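Local coordinates for protein glutathione S-transferase (Gordonia bronchialis, PDB 4PTS) that probably catalyses transfer of glutathione to other molecules, as a glutathione transferase with an omega-like C-terminal domain, at residues R32-V43 with S148-R156. Sequence-based numbering, arbitrary orientation.
Sequences RITADGRDGYPV and SLEWTAYHR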
loop_
_atom_site.group_PDB
_atom_site.type_symbol
_atom_site.label_atom_id
_atom_site.label_comp_id
_atom_site.label_asym_id
_atom_site.label_seq_id
_atom_site.Cartn_x
_atom_site.Cartn_y
_atom_site.Cartn_z
ATOM N N ARG B 32 16.126 -24.327 -27.190
ATOM C CA ARG B 32 14.799 -24.889 -26.919
ATOM C C ARG B 32 14.742 -26.408 -26.805
ATOM O O ARG B 32 15.517 -27.163 -27.422
ATOM C CB ARG B 32 13.798 -24.460 -27.975
ATOM C CG ARG B 32 13.662 -22.965 -28.111
ATOM C CD ARG B 32 12.882 -22.634 -29.360
ATOM N NE ARG B 32 11.532 -23.174 -29.272
ATOM C CZ ARG B 32 10.704 -23.319 -30.302
ATOM N NH1 ARG B 32 11.076 -22.967 -31.522
ATOM N NH2 ARG B 32 9.491 -23.819 -30.112
ATOM N N ILE B 33 13.778 -26.823 -25.993
ATOM C CA ILE B 33 13.432 -28.203 -25.775
ATOM C C ILE B 33 12.229 -28.410 -26.649
ATOM O O ILE B 33 11.178 -27.771 -26.432
ATOM C CB ILE B 33 13.079 -28.443 -24.299
ATOM C CG1 ILE B 33 14.359 -28.414 -23.479
ATOM C CG2 ILE B 33 12.326 -29.752 -24.085
ATOM C CD1 ILE B 33 14.102 -28.191 -22.004
ATOM N N THR B 34 12.380 -29.326 -27.606
ATOM C CA THR B 34 11.457 -29.469 -28.725
ATOM C C THR B 34 11.215 -30.942 -29.049
ATOM O O THR B 34 12.093 -31.765 -28.815
ATOM C CB THR B 34 12.014 -28.800 -30.013
ATOM O OG1 THR B 34 13.311 -29.341 -30.336
ATOM C CG2 THR B 34 12.084 -27.271 -29.860
ATOM N N ALA B 35 10.050 -31.261 -29.619
ATOM C CA ALA B 35 9.713 -32.641 -30.010
ATOM C C ALA B 35 10.726 -33.185 -30.996
ATOM O O ALA B 35 11.288 -34.237 -30.779
ATOM C CB ALA B 35 8.328 -32.704 -30.616
ATOM N N ASP B 36 10.965 -32.451 -32.075
ATOM C CA ASP B 36 11.966 -32.851 -33.078
ATOM C C ASP B 36 13.411 -32.822 -32.568
ATOM O O ASP B 36 14.297 -33.334 -33.227
ATOM C CB ASP B 36 11.848 -31.981 -34.353
ATOM C CG ASP B 36 11.987 -30.472 -34.073
ATOM O OD1 ASP B 36 11.568 -30.011 -32.982
ATOM O OD2 ASP B 36 12.510 -29.740 -34.947
ATOM N N GLY B 37 13.664 -32.196 -31.429
ATOM C CA GLY B 37 15.023 -32.105 -30.900
ATOM C C GLY B 37 15.979 -31.220 -31.690
ATOM O O GLY B 37 17.196 -31.421 -31.641
ATOM N N ARG B 38 15.427 -30.222 -32.387
ATOM C CA ARG B 38 16.206 -29.299 -33.238
ATOM C C ARG B 38 17.513 -28.806 -32.610
ATOM O O ARG B 38 18.566 -28.888 -33.247
ATOM C CB ARG B 38 15.360 -28.078 -33.677
ATOM N N ASP B 39 17.450 -28.317 -31.364
ATOM C CA ASP B 39 18.624 -27.700 -30.703
ATOM C C ASP B 39 19.503 -28.687 -29.920
ATOM O O ASP B 39 20.469 -28.268 -29.257
ATOM C CB ASP B 39 18.188 -26.551 -29.782
ATOM C CG ASP B 39 17.737 -25.329 -30.560
ATOM O OD1 ASP B 39 16.647 -25.405 -31.147
ATOM O OD2 ASP B 39 18.454 -24.307 -30.595
ATOM N N GLY B 40 19.179 -29.980 -30.004
ATOM C CA GLY B 40 19.939 -31.022 -29.313
ATOM C C GLY B 40 19.333 -31.409 -27.980
ATOM O O GLY B 40 19.978 -32.072 -27.163
ATOM N N TYR B 41 18.071 -31.027 -27.788
ATOM C CA TYR B 41 17.376 -31.218 -26.536
ATOM C C TYR B 41 15.959 -31.648 -26.855
ATOM O O TYR B 41 15.051 -30.841 -26.833
ATOM C CB TYR B 41 17.378 -29.917 -25.749
ATOM C CG TYR B 41 18.757 -29.494 -25.290
ATOM C CD1 TYR B 41 19.361 -30.091 -24.194
ATOM C CD2 TYR B 41 19.467 -28.512 -25.961
ATOM C CE1 TYR B 41 20.628 -29.710 -23.772
ATOM C CE2 TYR B 41 20.735 -28.126 -25.544
ATOM C CZ TYR B 41 21.310 -28.722 -24.443
ATOM O OH TYR B 41 22.567 -28.342 -24.013
ATOM N N PRO B 42 15.773 -32.932 -27.172
ATOM C CA PRO B 42 14.444 -33.463 -27.438
ATOM C C PRO B 42 13.610 -33.625 -26.173
ATOM O O PRO B 42 14.166 -33.868 -25.102
ATOM C CB PRO B 42 14.737 -34.837 -28.023
ATOM C CG PRO B 42 16.019 -35.235 -27.389
ATOM C CD PRO B 42 16.811 -33.975 -27.264
ATOM N N VAL B 43 12.289 -33.522 -26.286
ATOM C CA VAL B 43 11.463 -33.781 -25.115
ATOM C C VAL B 43 11.602 -35.259 -24.831
ATOM O O VAL B 43 11.527 -36.065 -25.752
ATOM C CB VAL B 43 9.949 -33.413 -25.246
ATOM C CG1 VAL B 43 9.752 -32.137 -26.038
ATOM C CG2 VAL B 43 9.122 -34.535 -25.854
ATOM N N SER B 148 2.969 -26.164 -24.102
ATOM C CA SER B 148 1.753 -26.410 -24.856
ATOM C C SER B 148 2.016 -27.092 -26.226
ATOM O O SER B 148 1.229 -27.963 -26.639
ATOM C CB SER B 148 0.980 -25.114 -25.078
ATOM O OG SER B 148 0.706 -24.455 -23.864
ATOM N N LEU B 149 3.106 -26.733 -26.918
ATOM C CA LEU B 149 3.308 -27.206 -28.302
ATOM C C LEU B 149 4.203 -28.422 -28.449
ATOM O O LEU B 149 3.899 -29.301 -29.249
ATOM C CB LEU B 149 3.863 -26.104 -29.187
ATOM C CG LEU B 149 2.980 -24.874 -29.323
ATOM C CD1 LEU B 149 3.600 -23.954 -30.376
ATOM C CD2 LEU B 149 1.524 -25.196 -29.636
ATOM N N GLU B 150 5.301 -28.477 -27.709
ATOM C CA GLU B 150 6.283 -29.544 -27.898
ATOM C C GLU B 150 6.088 -30.767 -26.982
ATOM O O GLU B 150 6.397 -31.882 -27.371
ATOM C CB GLU B 150 7.695 -28.985 -27.760
ATOM C CG GLU B 150 8.015 -27.819 -28.701
ATOM C CD GLU B 150 7.946 -28.172 -30.188
ATOM O OE1 GLU B 150 8.673 -29.086 -30.662
ATOM O OE2 GLU B 150 7.162 -27.509 -30.904
ATOM N N TRP B 151 5.534 -30.569 -25.791
ATOM C CA TRP B 151 5.287 -31.675 -24.861
ATOM C C TRP B 151 3.907 -32.269 -25.078
ATOM O O TRP B 151 3.394 -33.023 -24.252
ATOM C CB TRP B 151 5.399 -31.193 -23.428
ATOM C CG TRP B 151 6.743 -30.788 -23.116
ATOM C CD1 TRP B 151 7.407 -29.692 -23.581
ATOM C CD2 TRP B 151 7.638 -31.464 -22.263
ATOM N NE1 TRP B 151 8.683 -29.642 -23.069
ATOM C CE2 TRP B 151 8.846 -30.722 -22.250
ATOM C CE3 TRP B 151 7.542 -32.623 -21.488
ATOM C CZ2 TRP B 151 9.943 -31.105 -21.504
ATOM C CZ3 TRP B 151 8.629 -33.012 -20.748
ATOM C CH2 TRP B 151 9.823 -32.248 -20.755
ATOM N N THR B 152 3.312 -31.941 -26.207
ATOM C CA THR B 152 1.929 -32.278 -26.456
ATOM C C THR B 152 1.613 -33.778 -26.304
ATOM O O THR B 152 0.519 -34.154 -25.868
ATOM C CB THR B 152 1.489 -31.728 -27.824
ATOM O OG1 THR B 152 0.168 -32.178 -28.092
ATOM C CG2 THR B 152 2.449 -32.168 -28.953
ATOM N N ALA B 153 2.580 -34.635 -26.611
ATOM C CA ALA B 153 2.395 -36.078 -26.473
ATOM C C ALA B 153 2.190 -36.584 -25.029
ATOM O O ALA B 153 1.689 -37.683 -24.834
ATOM C CB ALA B 153 3.576 -36.797 -27.114
ATOM N N TYR B 154 2.591 -35.800 -24.030
ATOM C CA TYR B 154 2.546 -36.239 -22.632
ATOM C C TYR B 154 1.523 -35.494 -21.806
ATOM O O TYR B 154 1.410 -35.692 -20.600
ATOM C CB TYR B 154 3.932 -36.100 -22.030
ATOM C CG TYR B 154 4.936 -36.974 -22.741
ATOM C CD1 TYR B 154 5.089 -38.306 -22.389
ATOM C CD2 TYR B 154 5.720 -36.479 -23.776
ATOM C CE1 TYR B 154 5.997 -39.126 -23.045
ATOM C CE2 TYR B 154 6.636 -37.291 -24.433
ATOM C CZ TYR B 154 6.760 -38.614 -24.066
ATOM O OH TYR B 154 7.652 -39.431 -24.691
ATOM N N HIS B 155 0.771 -34.625 -22.461
ATOM C CA HIS B 155 -0.354 -33.967 -21.816
ATOM C C HIS B 155 -1.299 -35.034 -21.321
ATOM O O HIS B 155 -1.401 -36.090 -21.923
ATOM C CB HIS B 155 -1.106 -33.053 -22.789
ATOM C CG HIS B 155 -0.312 -31.875 -23.256
ATOM N ND1 HIS B 155 -0.816 -30.961 -24.152
ATOM C CD2 HIS B 155 0.946 -31.466 -22.971
ATOM C CE1 HIS B 155 0.090 -30.030 -24.386
ATOM N NE2 HIS B 155 1.172 -30.316 -23.685
ATOM N N ARG B 156 -1.954 -34.765 -20.203
ATOM C CA ARG B 156 -3.018 -35.616 -19.712
ATOM C C ARG B 156 -4.181 -35.506 -20.694
ATOM O O ARG B 156 -4.265 -34.542 -21.454
ATOM C CB ARG B 156 -3.441 -35.179 -18.298
ATOM C CG ARG B 156 -4.062 -33.778 -18.236
ATOM C CD ARG B 156 -4.420 -33.312 -16.829
ATOM N NE ARG B 156 -4.872 -31.917 -16.857
ATOM C CZ ARG B 156 -6.112 -31.507 -17.130
ATOM N NH1 ARG B 156 -7.092 -32.363 -17.392
ATOM N NH2 ARG B 156 -6.386 -30.216 -17.156
#
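In the thioredoxin-like glutathione-binding half of this glutathione transferase, the hairpin-shaped loop 32-43 ahead of strand 48-53 meets the segment 148-156 running on from helix 140-149, chiefly through Glu150 and Trp151. The backbone N of Ala35 donates to Glu150 OE1 over 2.8 Å with an N-H...O angle of 155°, using the oxygen's anti lone pair. Glu150 CG lies anti to its own carbonyl carbon (chi1 -56°), and a bend at chi2 turns the carboxylate alongside Thr34, whose CB is 3.4 Å from OE1. Asp36 OD1 lies 3.8 Å from Glu150 OE1, a proximity of like charges that the Ala35 N-H, and probably Arg32, partly offset at Glu150. The other oxygen, OE2, stands 4.4 Å from Arg32 NH2 and well out of the guanidinium plane; this is attraction at a distance, since the salt bridge of Arg32 is with Asp146 of helix 140-149. With an alanine here in place of Glu150, the Ala35 N-H would probably lose this acceptor, and a gap would be likely to open beside Thr34. Loop 32-43 is drawn together by Thr34 O, which accepts from both Gly37 N and Val43 N, and by a type I turn from Gly37 to Gly40. Val43 is thereby brought back beside Ala35, where CG1 sits over one face of the Trp151 indole in a CH-pi contact, 4.1 Å from the centroid of the five-membered ring and 10° off its normal. Ile33 CG2 approaches the same indole obliquely, 3.8 Å from Trp151 CZ2, while Phe147 makes an edge-to-face contact with it. On the Val43 side of the indole, the other Val43 branch, CG2, meets the Tyr154 ring obliquely, 4.0 Å from CE2, extending the apolar side of the junction, and Ile33 packs on Val127 and Val136 of the sheet.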